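Local coordinates for protein inulin fructotransferase (Bacillus sp. snu-7, PDB 2INV) that probably cleaves inulin by intramolecular fructosyl transfer, releasing a cyclic di-fructose product, and is built as a right-handed parallel beta-helix, at residues D169-H174 / A192-V197; Q216-S221 / E237-L242; C262-V267 / C286-I291. All coordinates share one frame; numbering follows the deposited sequence.

Contact 1 (D169-H174 / A192-V197). With FRU (beta-D-fructofuranose), chain E.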
loop_
_atom_site.group_PDB
_atom_site.type_symbol
_atom_site.label_atom_id
_atom_site.label_comp_id
_atom_site.label_asym_id
_atom_site.label_seq_id
_atom_site.Cartn_x
_atom_site.Cartn_y
_atom_site.Cartn_z
ATOM N N ASP A 169 -21.747 11.686 8.748
ATOM C CA ASP A 169 -20.742 12.036 7.759
ATOM C C ASP A 169 -19.454 12.304 8.499
ATOM O O ASP A 169 -19.430 12.976 9.536
ATOM C CB ASP A 169 -21.188 13.236 6.936
ATOM C CG ASP A 169 -22.437 12.931 6.127
ATOM O OD1 ASP A 169 -22.785 11.731 6.002
ATOM O OD2 ASP A 169 -23.074 13.872 5.607
ATOM N N ASN A 170 -18.379 11.761 7.954
ATOM C CA ASN A 170 -17.079 11.855 8.590
ATOM C C ASN A 170 -15.991 12.319 7.639
ATOM O O ASN A 170 -16.090 12.154 6.425
ATOM C CB ASN A 170 -16.713 10.474 9.103
ATOM C CG ASN A 170 -16.897 9.404 8.035
ATOM O OD1 ASN A 170 -15.939 8.989 7.382
ATOM N ND2 ASN A 170 -18.140 8.974 7.835
ATOM N N ASP A 171 -14.948 12.918 8.196
ATOM C CA ASP A 171 -13.843 13.344 7.372
ATOM C C ASP A 171 -12.509 12.876 7.915
ATOM O O ASP A 171 -12.226 12.964 9.103
ATOM C CB ASP A 171 -13.815 14.858 7.196
ATOM C CG ASP A 171 -12.807 15.283 6.149
ATOM O OD1 ASP A 171 -12.618 14.520 5.171
ATOM O OD2 ASP A 171 -12.200 16.369 6.286
ATOM N N SER A 172 -11.709 12.354 6.997
ATOM C CA SER A 172 -10.371 11.860 7.264
ATOM C C SER A 172 -10.291 10.754 8.312
ATOM O O SER A 172 -9.405 10.773 9.168
ATOM C CB SER A 172 -9.470 13.019 7.678
ATOM O OG SER A 172 -8.124 12.738 7.344
ATOM N N PHE A 173 -11.192 9.778 8.252
ATOM C CA PHE A 173 -11.133 8.689 9.218
ATOM C C PHE A 173 -10.037 7.734 8.780
ATOM O O PHE A 173 -9.699 7.673 7.589
ATOM C CB PHE A 173 -12.481 7.975 9.307
ATOM C CG PHE A 173 -13.426 8.598 10.309
ATOM C CD1 PHE A 173 -13.352 9.956 10.601
ATOM C CD2 PHE A 173 -14.401 7.838 10.938
ATOM C CE1 PHE A 173 -14.233 10.547 11.500
ATOM C CE2 PHE A 173 -15.288 8.417 11.837
ATOM C CZ PHE A 173 -15.209 9.776 12.122
ATOM N N HIS A 174 -9.474 7.006 9.742
ATOM C CA HIS A 174 -8.400 6.059 9.470
ATOM C C HIS A 174 -8.665 4.760 10.226
ATOM O O HIS A 174 -8.809 4.760 11.457
ATOM C CB HIS A 174 -7.070 6.672 9.911
ATOM C CG HIS A 174 -5.861 5.995 9.348
ATOM N ND1 HIS A 174 -5.933 4.910 8.502
ATOM C CD2 HIS A 174 -4.543 6.287 9.471
ATOM C CE1 HIS A 174 -4.715 4.562 8.129
ATOM N NE2 HIS A 174 -3.854 5.380 8.702
ATOM N N ALA A 192 -18.577 8.659 4.002
ATOM C CA ALA A 192 -17.134 8.732 4.209
ATOM C C ALA A 192 -16.502 9.677 3.193
ATOM O O ALA A 192 -16.891 9.722 2.029
ATOM C CB ALA A 192 -16.521 7.350 4.091
ATOM N N ASP A 193 -15.521 10.435 3.661
ATOM C CA ASP A 193 -14.816 11.421 2.863
ATOM C C ASP A 193 -13.339 11.364 3.271
ATOM O O ASP A 193 -13.004 11.596 4.431
ATOM C CB ASP A 193 -15.465 12.784 3.143
ATOM C CG ASP A 193 -14.811 13.929 2.397
ATOM O OD1 ASP A 193 -14.077 13.686 1.409
ATOM O OD2 ASP A 193 -15.046 15.095 2.797
ATOM N N ALA A 194 -12.475 11.024 2.313
ATOM C CA ALA A 194 -11.035 10.904 2.546
ATOM C C ALA A 194 -10.766 9.816 3.575
ATOM O O ALA A 194 -9.807 9.896 4.350
ATOM C CB ALA A 194 -10.459 12.227 3.023
ATOM N N LEU A 195 -11.631 8.807 3.576
ATOM C CA LEU A 195 -11.513 7.690 4.495
ATOM C C LEU A 195 -10.409 6.753 4.072
ATOM O O LEU A 195 -10.109 6.597 2.885
ATOM C CB LEU A 195 -12.813 6.883 4.557
ATOM C CG LEU A 195 -12.677 5.498 5.216
ATOM C CD1 LEU A 195 -12.479 5.657 6.713
ATOM C CD2 LEU A 195 -13.911 4.667 4.927
ATOM N N ARG A 196 -9.798 6.127 5.062
ATOM C CA ARG A 196 -8.763 5.177 4.769
ATOM C C ARG A 196 -8.951 3.907 5.551
ATOM O O ARG A 196 -9.021 3.907 6.786
ATOM C CB ARG A 196 -7.398 5.746 5.058
ATOM C CG ARG A 196 -6.697 6.182 3.801
ATOM C CD ARG A 196 -5.413 6.806 4.178
ATOM N NE ARG A 196 -5.663 7.934 5.059
ATOM C CZ ARG A 196 -4.760 8.424 5.898
ATOM N NH1 ARG A 196 -3.550 7.876 5.971
ATOM N NH2 ARG A 196 -5.059 9.468 6.655
ATOM N N VAL A 197 -9.048 2.829 4.791
ATOM C CA VAL A 197 -9.227 1.498 5.307
ATOM C C VAL A 197 -8.074 0.747 4.656
ATOM O O VAL A 197 -8.146 0.380 3.490
ATOM C CB VAL A 197 -10.590 0.958 4.838
ATOM C CG1 VAL A 197 -10.774 -0.476 5.265
ATOM C CG2 VAL A 197 -11.710 1.828 5.395
HETATM C C1 FRU E . -13.725 20.250 -0.098
HETATM C C2 FRU E . -14.545 18.986 -0.599
HETATM C C3 FRU E . -14.235 17.679 0.186
HETATM C C4 FRU E . -14.345 16.542 -0.855
HETATM C C5 FRU E . -13.976 17.255 -2.124
HETATM C C6 FRU E . -14.995 17.209 -3.156
HETATM O O1 FRU E . -12.660 19.922 0.059
HETATM O O2 FRU E . -15.889 19.407 -0.703
HETATM O O3 FRU E . -14.593 17.229 1.469
HETATM O O4 FRU E . -13.545 15.420 -0.529
HETATM O O5 FRU E . -13.919 18.695 -1.834
HETATM O O6 FRU E . -15.055 17.252 -4.392
HETATM O O HOH W 1 -13.415 9.498 6.652
HETATM O O HOH W 2 -7.862 9.177 6.385
#
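In both D171 and D193 the CG atom is anti to the backbone N (chi1 -170° and 179°), so the two carboxylates leave neighbouring coils of the parallel beta-helix side by side, pointing the same way. D171 OD1 ends 3.4 Å from D193 OD2, like charges, and 3.0 Å from D193 O, another acceptor, with no hydrogen bond to either. The D193 carboxylate grips the fructose with both oxygens: O4 donates to OD1 at 2.7 Å and O3 to OD2 at 2.6 Å.

Behind the sugar site the backbones turn together at S172 and A194. S172 N reaches D193 O at 3.0 Å, nearly along the C=O axis, and a water joins N170 OD1, F173 N and D193 O; N170 ND2, held by S168 O, steadies that amide. At the far end R196 N donates to F173 O at 3.0 Å from above the carbonyl plane. H174 CG is likewise anti, and the guanidinium of R196, bent at chi3, stacks on the imidazole, centres 4.2 Å apart and planes at 23°. R196 NH1, over the rim of the ring, also makes a salt bridge to D199 of the second subunit.

Crowding of D171 and D193 beside the sugar would tend to raise a carboxylate pKa, which R134 should counter through its salt bridge to D193; its ion pair with D171 OD2 is long and weak.

Contact 2 (Q216-S221 / E237-L242)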
loop_
_atom_site.group_PDB
_atom_site.type_symbol
_atom_site.label_atom_id
_atom_site.label_comp_id
_atom_site.label_asym_id
_atom_site.label_seq_id
_atom_site.Cartn_x
_atom_site.Cartn_y
_atom_site.Cartn_z
ATOM N N GLN A 216 -16.541 10.135 -0.957
ATOM C CA GLN A 216 -15.573 10.906 -1.725
ATOM C C GLN A 216 -14.136 10.525 -1.390
ATOM O O GLN A 216 -13.807 10.253 -0.237
ATOM C CB GLN A 216 -15.751 12.401 -1.476
ATOM C CG GLN A 216 -17.138 12.934 -1.779
ATOM C CD GLN A 216 -17.356 13.147 -3.256
ATOM O OE1 GLN A 216 -18.494 13.167 -3.735
ATOM N NE2 GLN A 216 -16.261 13.292 -3.994
ATOM N N ALA A 217 -13.297 10.536 -2.425
ATOM C CA ALA A 217 -11.875 10.213 -2.342
ATOM C C ALA A 217 -11.492 9.327 -1.166
ATOM O O ALA A 217 -10.732 9.728 -0.284
ATOM C CB ALA A 217 -11.063 11.488 -2.309
ATOM N N THR A 218 -12.003 8.105 -1.185
ATOM C CA THR A 218 -11.731 7.137 -0.145
ATOM C C THR A 218 -10.724 6.130 -0.684
ATOM O O THR A 218 -10.647 5.909 -1.891
ATOM C CB THR A 218 -13.033 6.423 0.266
ATOM O OG1 THR A 218 -13.925 7.374 0.865
ATOM C CG2 THR A 218 -12.744 5.310 1.256
ATOM N N ILE A 219 -9.946 5.536 0.212
ATOM C CA ILE A 219 -8.952 4.547 -0.177
ATOM C C ILE A 219 -9.126 3.279 0.629
ATOM O O ILE A 219 -9.220 3.320 1.856
ATOM C CB ILE A 219 -7.506 5.044 0.056
ATOM C CG1 ILE A 219 -7.194 6.247 -0.838
ATOM C CG2 ILE A 219 -6.530 3.910 -0.218
ATOM C CD1 ILE A 219 -5.834 6.848 -0.579
ATOM N N VAL A 220 -9.174 2.156 -0.076
ATOM C CA VAL A 220 -9.309 0.856 0.554
ATOM C C VAL A 220 -8.231 -0.001 -0.091
ATOM O O VAL A 220 -8.403 -0.490 -1.207
ATOM C CB VAL A 220 -10.701 0.237 0.290
ATOM C CG1 VAL A 220 -10.817 -1.112 0.991
ATOM C CG2 VAL A 220 -11.798 1.169 0.784
ATOM N N SER A 221 -7.113 -0.159 0.611
ATOM C CA SER A 221 -5.995 -0.929 0.087
ATOM C C SER A 221 -5.260 -1.755 1.136
ATOM O O SER A 221 -5.434 -1.549 2.338
ATOM C CB SER A 221 -5.000 0.012 -0.593
ATOM O OG SER A 221 -4.359 0.828 0.352
ATOM N N GLU A 237 -21.475 2.619 -1.932
ATOM C CA GLU A 237 -22.705 3.243 -2.402
ATOM C C GLU A 237 -22.536 4.700 -2.793
ATOM O O GLU A 237 -22.202 5.550 -1.965
ATOM C CB GLU A 237 -23.802 3.131 -1.341
ATOM C CG GLU A 237 -24.110 1.692 -0.934
ATOM C CD GLU A 237 -25.275 1.603 0.031
ATOM O OE1 GLU A 237 -25.619 2.638 0.651
ATOM O OE2 GLU A 237 -25.821 0.494 0.203
ATOM N N ASN A 238 -22.778 4.979 -4.069
ATOM C CA ASN A 238 -22.688 6.333 -4.600
ATOM C C ASN A 238 -21.378 6.999 -4.201
ATOM O O ASN A 238 -21.361 8.112 -3.672
ATOM C CB ASN A 238 -23.884 7.143 -4.102
ATOM C CG ASN A 238 -25.186 6.380 -4.247
ATOM O OD1 ASN A 238 -25.549 5.949 -5.347
ATOM N ND2 ASN A 238 -25.894 6.198 -3.135
ATOM N N HIS A 239 -20.283 6.286 -4.452
ATOM C CA HIS A 239 -18.948 6.774 -4.158
ATOM C C HIS A 239 -18.343 7.348 -5.410
ATOM O O HIS A 239 -18.655 6.925 -6.524
ATOM C CB HIS A 239 -18.045 5.659 -3.634
ATOM C CG HIS A 239 -17.931 5.632 -2.144
ATOM N ND1 HIS A 239 -16.769 5.955 -1.478
ATOM C CD2 HIS A 239 -18.835 5.312 -1.186
ATOM C CE1 HIS A 239 -16.960 5.830 -0.176
ATOM N NE2 HIS A 239 -18.204 5.442 0.027
ATOM N N GLU A 240 -17.461 8.309 -5.204
ATOM C CA GLU A 240 -16.784 8.984 -6.280
ATOM C C GLU A 240 -15.338 9.072 -5.833
ATOM O O GLU A 240 -15.066 9.404 -4.683
ATOM C CB GLU A 240 -17.399 10.369 -6.449
ATOM C CG GLU A 240 -16.556 11.376 -7.206
ATOM C CD GLU A 240 -16.950 11.501 -8.659
ATOM O OE1 GLU A 240 -18.096 11.140 -9.005
ATOM O OE2 GLU A 240 -16.118 11.991 -9.453
ATOM N N GLY A 241 -14.413 8.745 -6.729
ATOM C CA GLY A 241 -13.002 8.792 -6.386
ATOM C C GLY A 241 -12.505 7.655 -5.503
ATOM O O GLY A 241 -11.430 7.760 -4.904
ATOM N N LEU A 242 -13.263 6.565 -5.427
ATOM C CA LEU A 242 -12.849 5.426 -4.615
ATOM C C LEU A 242 -11.697 4.685 -5.279
ATOM O O LEU A 242 -11.750 4.381 -6.469
ATOM C CB LEU A 242 -14.018 4.462 -4.399
ATOM C CG LEU A 242 -13.790 3.217 -3.528
ATOM C CD1 LEU A 242 -13.302 3.623 -2.143
ATOM C CD2 LEU A 242 -15.080 2.418 -3.415
HETATM O O HOH W 3 -14.588 7.489 -2.614
#
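Two successive coils of the right-handed parallel beta-helix meet here at a turn, where Q216, a residue of the glycan pocket, pairs in parallel with E240. Their side chains run side by side in the same direction, with the amide and carboxylate planes 19° apart. The Q216 chain bends at chi2 (-79°) and lays NE2 against the aliphatic part of E240, 3.8 Å from its CG. E240 bends at chi2 as well, and its carboxylate leads away to a salt bridge with R264 on the following coil, so the alkyl portion of the glutamate does the touching.

The backbone connection is slight: A217 N donates to E240 O in a weak, bent bond of 3.1 Å. That same carbonyl also accepts from a water, which takes the N-H of T218 and is hydrogen-bonded to H239 ND1 (2.9 Å), so one solvent molecule ties both turns to the imidazole. G241 passes through the turn with positive phi, and its carbonyl oxygen is bonded by N248 of the second subunit.

On the inner side, T218 OG1 stands anti to its own carbonyl carbon and donates back to Q216 O, approaching from well above the carbonyl plane. This places the threonine at the edge of the H239 ring, with OG1 3.6 Å from CE1. L242, its CG anti to the backbone N, runs alongside T218, and its CD1 methyl packs 3.7 Å from T218 CB and 4.1 Å from V220 CG2.

Contact 3 (C262-V267 / C286-I291)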
loop_
_atom_site.group_PDB
_atom_site.type_symbol
_atom_site.label_atom_id
_atom_site.label_comp_id
_atom_site.label_asym_id
_atom_site.label_seq_id
_atom_site.Cartn_x
_atom_site.Cartn_y
_atom_site.Cartn_z
ATOM N N CYS A 262 -21.646 4.003 -8.225
ATOM C CA CYS A 262 -20.434 4.755 -7.937
ATOM C C CYS A 262 -19.919 5.260 -9.279
ATOM O O CYS A 262 -20.142 4.619 -10.310
ATOM C CB CYS A 262 -19.388 3.864 -7.263
ATOM S SG CYS A 262 -19.976 3.048 -5.767
ATOM N N ASN A 263 -19.239 6.401 -9.277
ATOM C CA ASN A 263 -18.722 6.945 -10.528
ATOM C C ASN A 263 -17.248 7.297 -10.402
ATOM O O ASN A 263 -16.785 7.716 -9.345
ATOM C CB ASN A 263 -19.502 8.200 -10.935
ATOM C CG ASN A 263 -20.977 7.931 -11.125
ATOM O OD1 ASN A 263 -21.371 7.004 -11.835
ATOM N ND2 ASN A 263 -21.808 8.746 -10.489
ATOM N N ARG A 264 -16.519 7.132 -11.498
ATOM C CA ARG A 264 -15.099 7.442 -11.536
ATOM C C ARG A 264 -14.273 6.813 -10.421
ATOM O O ARG A 264 -13.411 7.475 -9.837
ATOM C CB ARG A 264 -14.882 8.951 -11.484
ATOM C CG ARG A 264 -15.487 9.712 -12.624
ATOM C CD ARG A 264 -16.569 10.636 -12.115
ATOM N NE ARG A 264 -17.535 10.903 -13.171
ATOM C CZ ARG A 264 -18.771 11.339 -12.973
ATOM N NH1 ARG A 264 -19.206 11.568 -11.750
ATOM N NH2 ARG A 264 -19.579 11.519 -14.007
ATOM N N CYS A 265 -14.526 5.550 -10.109
ATOM C CA CYS A 265 -13.749 4.896 -9.064
ATOM C C CYS A 265 -12.741 3.999 -9.754
ATOM O O CYS A 265 -12.786 3.855 -10.987
ATOM C CB CYS A 265 -14.652 4.071 -8.143
ATOM S SG CYS A 265 -15.883 5.049 -7.255
ATOM N N SER A 266 -11.841 3.396 -8.981
ATOM C CA SER A 266 -10.839 2.530 -9.583
ATOM C C SER A 266 -10.542 1.296 -8.751
ATOM O O SER A 266 -10.268 1.390 -7.548
ATOM C CB SER A 266 -9.542 3.313 -9.819
ATOM O OG SER A 266 -8.513 2.462 -10.277
ATOM N N VAL A 267 -10.597 0.138 -9.405
ATOM C CA VAL A 267 -10.311 -1.127 -8.750
ATOM C C VAL A 267 -9.152 -1.734 -9.531
ATOM O O VAL A 267 -9.341 -2.348 -10.587
ATOM C CB VAL A 267 -11.546 -2.039 -8.779
ATOM C CG1 VAL A 267 -11.232 -3.381 -8.151
ATOM C CG2 VAL A 267 -12.688 -1.365 -8.022
ATOM N N CYS A 286 -23.228 2.406 -12.791
ATOM C CA CYS A 286 -21.936 2.905 -12.336
ATOM C C CYS A 286 -21.309 3.464 -13.602
ATOM O O CYS A 286 -21.306 2.799 -14.642
ATOM C CB CYS A 286 -21.076 1.774 -11.761
ATOM S SG CYS A 286 -21.662 1.129 -10.179
ATOM N N LYS A 287 -20.779 4.681 -13.524
ATOM C CA LYS A 287 -20.190 5.309 -14.703
ATOM C C LYS A 287 -18.703 5.622 -14.588
ATOM O O LYS A 287 -18.207 5.995 -13.525
ATOM C CB LYS A 287 -20.917 6.625 -15.027
ATOM C CG LYS A 287 -22.408 6.503 -15.315
ATOM C CD LYS A 287 -22.984 7.844 -15.794
ATOM C CE LYS A 287 -22.855 8.946 -14.771
ATOM N NZ LYS A 287 -23.687 8.729 -13.556
ATOM N N GLU A 288 -18.005 5.464 -15.706
ATOM C CA GLU A 288 -16.590 5.796 -15.815
ATOM C C GLU A 288 -15.606 5.213 -14.795
ATOM O O GLU A 288 -14.733 5.918 -14.289
ATOM C CB GLU A 288 -16.479 7.326 -15.850
ATOM C CG GLU A 288 -17.304 7.925 -16.985
ATOM C CD GLU A 288 -17.852 9.315 -16.693
ATOM O OE1 GLU A 288 -17.164 10.103 -16.014
ATOM O OE2 GLU A 288 -18.975 9.620 -17.152
ATOM N N ASN A 289 -15.728 3.921 -14.515
ATOM C CA ASN A 289 -14.843 3.274 -13.556
ATOM C C ASN A 289 -13.777 2.426 -14.228
ATOM O O ASN A 289 -13.986 1.869 -15.313
ATOM C CB ASN A 289 -15.660 2.417 -12.592
ATOM C CG ASN A 289 -16.738 3.214 -11.893
ATOM O OD1 ASN A 289 -16.463 3.976 -10.967
ATOM N ND2 ASN A 289 -17.975 3.061 -12.350
ATOM N N LEU A 290 -12.627 2.350 -13.567
ATOM C CA LEU A 290 -11.492 1.591 -14.059
ATOM C C LEU A 290 -11.283 0.313 -13.258
ATOM O O LEU A 290 -11.046 0.356 -12.045
ATOM C CB LEU A 290 -10.244 2.466 -13.995
ATOM C CG LEU A 290 -8.895 1.873 -14.404
ATOM C CD1 LEU A 290 -8.905 1.497 -15.875
ATOM C CD2 LEU A 290 -7.801 2.892 -14.117
ATOM N N ILE A 291 -11.398 -0.820 -13.946
ATOM C CA ILE A 291 -11.213 -2.134 -13.337
ATOM C C ILE A 291 -10.080 -2.728 -14.148
ATOM O O ILE A 291 -10.299 -3.243 -15.244
ATOM C CB ILE A 291 -12.459 -3.001 -13.506
ATOM C CG1 ILE A 291 -13.700 -2.175 -13.156
ATOM C CG2 ILE A 291 -12.359 -4.233 -12.616
ATOM C CD1 ILE A 291 -13.789 -1.801 -11.710
HETATM O O HOH W 4 -24.088 6.772 -11.346
HETATM O O HOH W 5 -20.145 12.065 -16.924
#
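The closest grip between these adjacent coils of the parallel beta-helix is made by N289, whose OD1 receives C265 N at 2.6 Å, in the amide plane and on a lone pair. With CG anti to the carbonyl carbon (chi1 -56°), N289 turns its amide back across the bend of the neighbouring coil, and its ND2 gives a weak bond to C262 O. A side-chain amide thereby supplies an acceptor at a turn, where R264 and E288 both take positive phi. N289 is itself positioned from the next coil, its backbone N being bonded to N327 OD1.

Backbone bonds continue from it. R264 N reaches K287 O almost along the C=O axis; on the other side of the bend L290 N donates to C265 O, and V267 N donates to L290 O at 2.7 Å, the regular parallel pairing resuming. The N-H of K287 is shared between N263 OD1, at 2.9 Å in the plane of its amide, and C262 O, at 3.3 Å. The lysine chain curls at chi3 and chi4, so that NZ comes back to the same OD1 in a weak bond, supplemented by a water touching both.

Outside these, R264 and E288 lie alongside each other, their planar groups 59° apart. E288 OE1 sits in the plane of the guanidinium, while NE approaches it from above the carboxylate plane at 3.0 Å. The carboxylate probably eases the closeness of R264 to R297 of the second subunit. Toward the core, I291 CD1 rests 3.7 Å from V267 CB.

The three contacts follow one another along the chain and along the axis of the right-handed beta-helix, each joining successive coils at a turn. Contacts 1 and 2 have centres about 9 Å apart, contacts 2 and 3 centres about 10 Å apart; both neighbouring pairs touch through probable backbone hydrogen bonds, such as A194 N to Q216 O and L242 O to S266 N. Contacts 1 and 3, centres about 19 Å apart, do not meet. D193 and Q216 bring contacts 1 and 2 to one glycan pocket, whereas contact 3 lies farther along. The row of turns lies against the second subunit throughout, and contacts 1 and 2 also contribute to a sugar pocket.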